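Microcompartments protein (PDB 5VGU) probably forms hexameric tiles of the beta-carboxysome shell, the protein coat that encloses the carbon-fixing compartment of cyanobacteria. Local coordinates at residues A[31-36]-A[44-49]; A[7-12]-A[60-65]. All blocks are in the same frame, centred on the assembly; numbering follows the deposited sequence.

Contact 1. Residues A[31-36]-A[44-49]; sequences TLVGYI and TIIIRG
Strands 31-36 and 44-49 run antiparallel as the two arms of a beta hairpin. Six backbone hydrogen bonds join them. The Thr31–Arg48 and Ile36–Thr44 pairs are each bonded in both directions. Between them the register slips by one residue, a beta bulge at Val33. There Val33 N gives a nearly straight bond to Ile46 O (2.9 Å), while Ile46 N reaches Gly34 O from above the carbonyl plane at 3.1 Å.

Ile46 carries much of the packing. Its CB lies 4.0 Å from Val33 CG2. CG2, anti to the backbone N, meets the same methyl of Val33 at 3.7 Å, and the two side chains cross at about a right angle. CG1 leads the other way along the strand to CD1, which rests 3.7 Å from Gly34 O and 4.1 Å from Ile36 CG1. On the other face, Leu32 CD1 lies 3.9 Å from Ile45 CB.

Strand 5-12 continues the sheet beyond 44-49. Helices 14-27 and 51-65 cover the face bearing Ile45 and Ile47. On the opposite face Ile46 touches Val6, and Ile36 and Thr44 pack on Phe14 of a neighbouring subunit.

Contact 2. Residues A[7-12]-A[60-65]; sequences GSLETK and AGIHAV
Helix 60-65 lies over one face of strand 7-12, and the two run almost parallel, 7° apart, with their axes 10.0 Å from each other. The contact is small and apolar. No hydrogen bond crosses it.

Leu9 and Thr11, two residues apart on the strand, both point toward the helix. In Leu9, CG is anti to the backbone N (chi1 178°) and so lies beside the carbonyl carbon. Its two methyls take different partners. CD1 sits against the helix backbone, 4.0 Å from Gly61 C. The same CD1 meets Ile62 CG1 at 4.0 Å, the two side chains crossing obliquely. CD2 makes a looser contact with Val65 CG2 at 4.3 Å.

Thr11 turns its methyl to the helix. CG2 is anti to the carbonyl carbon, and OG1 lies between the backbone N and the carbonyl carbon (chi1 64°). The hydroxyl is hydrogen-bonded to Gly13 O, just past the strand. Val65 has CG1 anti to its backbone N and offers CG2 to Thr11 CG2 at 3.8 Å. The two side chains pass alongside each other, pointing opposite ways.

Met24 and Val17 of helix 14-27 also touch Leu9 and Thr11, respectively. Leu73 of strand 72-79 adds to the packing round Leu9. Helices laid on one face of an antiparallel sheet in this way are characteristic of the alpha/beta BMC domain of bacterial microcompartment shell proteins.

Overall arrangement
Both contacts are buried and share one four-stranded antiparallel sheet, with centres 11 Å apart. Contact 1 lies within the sheet and is held chiefly by backbone hydrogen bonds. Contact 2 joins the sheet to a helix by van der Waals packing, with no hydrogen bond across it. It buries 154 Å², against 528 Å² for contact 1. Strands 44-49 and 7-12 are neighbours, linked by Ile45 N to Leu9 O at 2.9 Å. Thr44 OG1 also lies 2.8 Å from Glu10 OE1, probably a hydrogen bond. Along the chain, contact 1 is nested within the loop that contact 2 closes. Residues of both contacts meet Phe14 of the same neighbouring subunit, so this sheet also takes part in hexamer packing.

Contact 1. Residues A[31-36]-A[44-49]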
# COMPACT_ATOMS: atom_id res chain seq x y z
N THR A 31 -5.83 27.93 2.59
CA THR A 31 -5.28 27.07 3.63
C THR A 31 -5.07 25.68 3.06
O THR A 31 -5.99 25.07 2.51
CB THR A 31 -6.23 26.98 4.84
OG1 THR A 31 -6.51 28.29 5.37
CG2 THR A 31 -5.63 26.11 5.92
N LEU A 32 -3.85 25.17 3.22
CA LEU A 32 -3.57 23.77 2.95
C LEU A 32 -4.08 22.97 4.13
O LEU A 32 -3.65 23.21 5.26
CB LEU A 32 -2.07 23.56 2.75
CG LEU A 32 -1.59 22.13 2.57
CD1 LEU A 32 -2.05 21.55 1.24
CD2 LEU A 32 -0.04 22.13 2.71
N VAL A 33 -5.05 22.09 3.90
CA VAL A 33 -5.68 21.37 5.01
C VAL A 33 -5.18 19.93 5.17
O VAL A 33 -5.31 19.37 6.28
CB VAL A 33 -7.22 21.40 4.88
CG1 VAL A 33 -7.71 22.83 4.81
CG2 VAL A 33 -7.73 20.61 3.70
N GLY A 34 -4.61 19.33 4.14
CA GLY A 34 -4.18 17.95 4.26
C GLY A 34 -3.56 17.45 2.97
O GLY A 34 -3.53 18.14 1.94
N TYR A 35 -3.01 16.23 3.06
CA TYR A 35 -2.48 15.54 1.90
C TYR A 35 -2.79 14.05 2.03
O TYR A 35 -3.08 13.55 3.12
CB TYR A 35 -0.96 15.76 1.73
CG TYR A 35 -0.05 14.84 2.55
CD1 TYR A 35 0.04 14.98 3.93
CD2 TYR A 35 0.73 13.85 1.94
CE1 TYR A 35 0.88 14.17 4.68
CE2 TYR A 35 1.57 13.03 2.68
CZ TYR A 35 1.63 13.18 4.06
OH TYR A 35 2.46 12.37 4.83
N ILE A 36 -2.72 13.36 0.89
CA ILE A 36 -3.00 11.93 0.80
C ILE A 36 -1.84 11.25 0.09
O ILE A 36 -1.42 11.70 -0.98
CB ILE A 36 -4.30 11.63 0.01
CG1 ILE A 36 -5.47 12.49 0.47
CG2 ILE A 36 -4.64 10.14 0.11
CD1 ILE A 36 -6.73 12.32 -0.42
N THR A 44 -1.57 13.63 -3.13
CA THR A 44 -2.66 14.57 -3.32
C THR A 44 -2.59 15.64 -2.24
O THR A 44 -2.42 15.32 -1.06
CB THR A 44 -4.04 13.87 -3.23
OG1 THR A 44 -4.03 12.64 -3.97
CG2 THR A 44 -5.15 14.75 -3.75
N ILE A 45 -2.78 16.91 -2.61
CA ILE A 45 -2.92 17.96 -1.61
C ILE A 45 -4.28 18.62 -1.79
O ILE A 45 -4.83 18.64 -2.89
CB ILE A 45 -1.79 19.00 -1.66
CG1 ILE A 45 -1.53 19.49 -3.10
CG2 ILE A 45 -0.52 18.42 -1.01
CD1 ILE A 45 -0.55 20.63 -3.19
N ILE A 46 -4.80 19.18 -0.69
CA ILE A 46 -6.13 19.77 -0.64
C ILE A 46 -6.02 21.15 -0.01
O ILE A 46 -5.49 21.30 1.10
CB ILE A 46 -7.12 18.90 0.16
CG1 ILE A 46 -7.24 17.50 -0.46
CG2 ILE A 46 -8.49 19.56 0.21
CD1 ILE A 46 -6.31 16.51 0.15
N ILE A 47 -6.56 22.15 -0.69
CA ILE A 47 -6.60 23.50 -0.15
C ILE A 47 -8.06 23.92 -0.05
O ILE A 47 -8.92 23.41 -0.76
CB ILE A 47 -5.81 24.54 -0.98
CG1 ILE A 47 -6.29 24.54 -2.44
CG2 ILE A 47 -4.33 24.27 -0.92
CD1 ILE A 47 -5.76 25.70 -3.27
N ARG A 48 -8.32 24.86 0.86
CA ARG A 48 -9.63 25.48 1.02
C ARG A 48 -9.49 26.99 1.03
O ARG A 48 -8.48 27.53 1.51
CB ARG A 48 -10.32 25.05 2.31
CG ARG A 48 -10.52 23.53 2.45
CD ARG A 48 -11.50 22.95 1.41
NE ARG A 48 -12.84 23.50 1.57
CZ ARG A 48 -13.77 23.06 2.41
NH1 ARG A 48 -13.54 22.03 3.22
NH2 ARG A 48 -14.94 23.69 2.46
N GLY A 49 -10.53 27.65 0.55
CA GLY A 49 -10.60 29.09 0.59
C GLY A 49 -11.73 29.59 -0.30
O GLY A 49 -12.51 28.80 -0.87
O HOH W 1 -8.54 29.55 4.01

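Contact 2. Residues A[7-12]-A[60-65]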
# COMPACT_ATOMS: atom_id res chain seq x y z
N GLY A 7 -9.78 22.99 -3.53
CA GLY A 7 -8.88 22.66 -4.63
C GLY A 7 -8.10 21.40 -4.29
O GLY A 7 -7.64 21.23 -3.16
N SER A 8 -7.92 20.54 -5.29
CA SER A 8 -7.16 19.33 -5.09
C SER A 8 -6.24 19.14 -6.28
O SER A 8 -6.67 19.26 -7.43
CB SER A 8 -8.08 18.11 -4.92
OG SER A 8 -7.31 16.93 -4.69
N LEU A 9 -4.99 18.80 -5.98
CA LEU A 9 -3.96 18.62 -6.98
C LEU A 9 -3.14 17.39 -6.61
O LEU A 9 -2.80 17.20 -5.44
CB LEU A 9 -3.08 19.89 -7.06
CG LEU A 9 -1.90 19.90 -8.02
CD1 LEU A 9 -1.65 21.32 -8.48
CD2 LEU A 9 -0.66 19.34 -7.35
N GLU A 10 -2.80 16.59 -7.61
CA GLU A 10 -2.10 15.33 -7.39
C GLU A 10 -0.91 15.23 -8.33
O GLU A 10 -1.06 15.46 -9.53
CB GLU A 10 -3.09 14.15 -7.59
CG GLU A 10 -2.58 12.77 -7.28
CD GLU A 10 -3.70 11.73 -7.31
OE1 GLU A 10 -4.73 11.96 -6.64
OE2 GLU A 10 -3.53 10.69 -7.98
N THR A 11 0.26 14.90 -7.77
CA THR A 11 1.50 14.78 -8.54
C THR A 11 2.06 13.37 -8.47
O THR A 11 1.78 12.60 -7.55
CB THR A 11 2.58 15.75 -8.03
OG1 THR A 11 2.95 15.41 -6.68
CG2 THR A 11 2.11 17.20 -8.06
N LYS A 12 2.89 13.05 -9.45
CA LYS A 12 3.79 11.91 -9.34
C LYS A 12 5.02 12.37 -8.56
O LYS A 12 5.74 13.28 -9.01
CB LYS A 12 4.18 11.40 -10.72
CG LYS A 12 4.96 10.08 -10.72
CD LYS A 12 4.07 8.91 -10.33
CE LYS A 12 4.68 7.59 -10.77
NZ LYS A 12 3.67 6.49 -10.73
N ALA A 60 -0.98 28.84 -9.58
CA ALA A 60 0.40 28.90 -9.10
C ALA A 60 0.93 27.50 -8.78
O ALA A 60 2.09 27.19 -9.05
CB ALA A 60 0.48 29.80 -7.88
N GLY A 61 0.08 26.66 -8.18
CA GLY A 61 0.50 25.30 -7.86
C GLY A 61 0.80 24.47 -9.10
O GLY A 61 1.78 23.73 -9.14
N ILE A 62 -0.04 24.59 -10.12
CA ILE A 62 0.18 23.88 -11.37
C ILE A 62 1.52 24.28 -11.97
O ILE A 62 2.32 23.43 -12.41
CB ILE A 62 -0.99 24.14 -12.34
CG1 ILE A 62 -2.24 23.38 -11.88
CG2 ILE A 62 -0.62 23.79 -13.79
CD1 ILE A 62 -3.49 23.82 -12.57
N HIS A 63 1.80 25.58 -12.01
CA HIS A 63 3.06 26.03 -12.57
C HIS A 63 4.25 25.63 -11.71
O HIS A 63 5.32 25.36 -12.25
CB HIS A 63 3.00 27.54 -12.80
CG HIS A 63 2.14 27.90 -13.98
ND1 HIS A 63 0.76 27.93 -13.91
CD2 HIS A 63 2.46 28.18 -15.26
CE1 HIS A 63 0.27 28.23 -15.10
NE2 HIS A 63 1.29 28.40 -15.93
N ALA A 64 4.07 25.53 -10.39
CA ALA A 64 5.19 25.16 -9.53
C ALA A 64 5.60 23.71 -9.71
O ALA A 64 6.76 23.36 -9.43
CB ALA A 64 4.85 25.40 -8.06
N VAL A 65 4.69 22.84 -10.15
CA VAL A 65 5.07 21.44 -10.29
C VAL A 65 6.24 21.30 -11.26
O VAL A 65 7.13 20.46 -11.05
CB VAL A 65 3.87 20.57 -10.74
CG1 VAL A 65 4.34 19.17 -11.01
CG2 VAL A 65 2.77 20.56 -9.66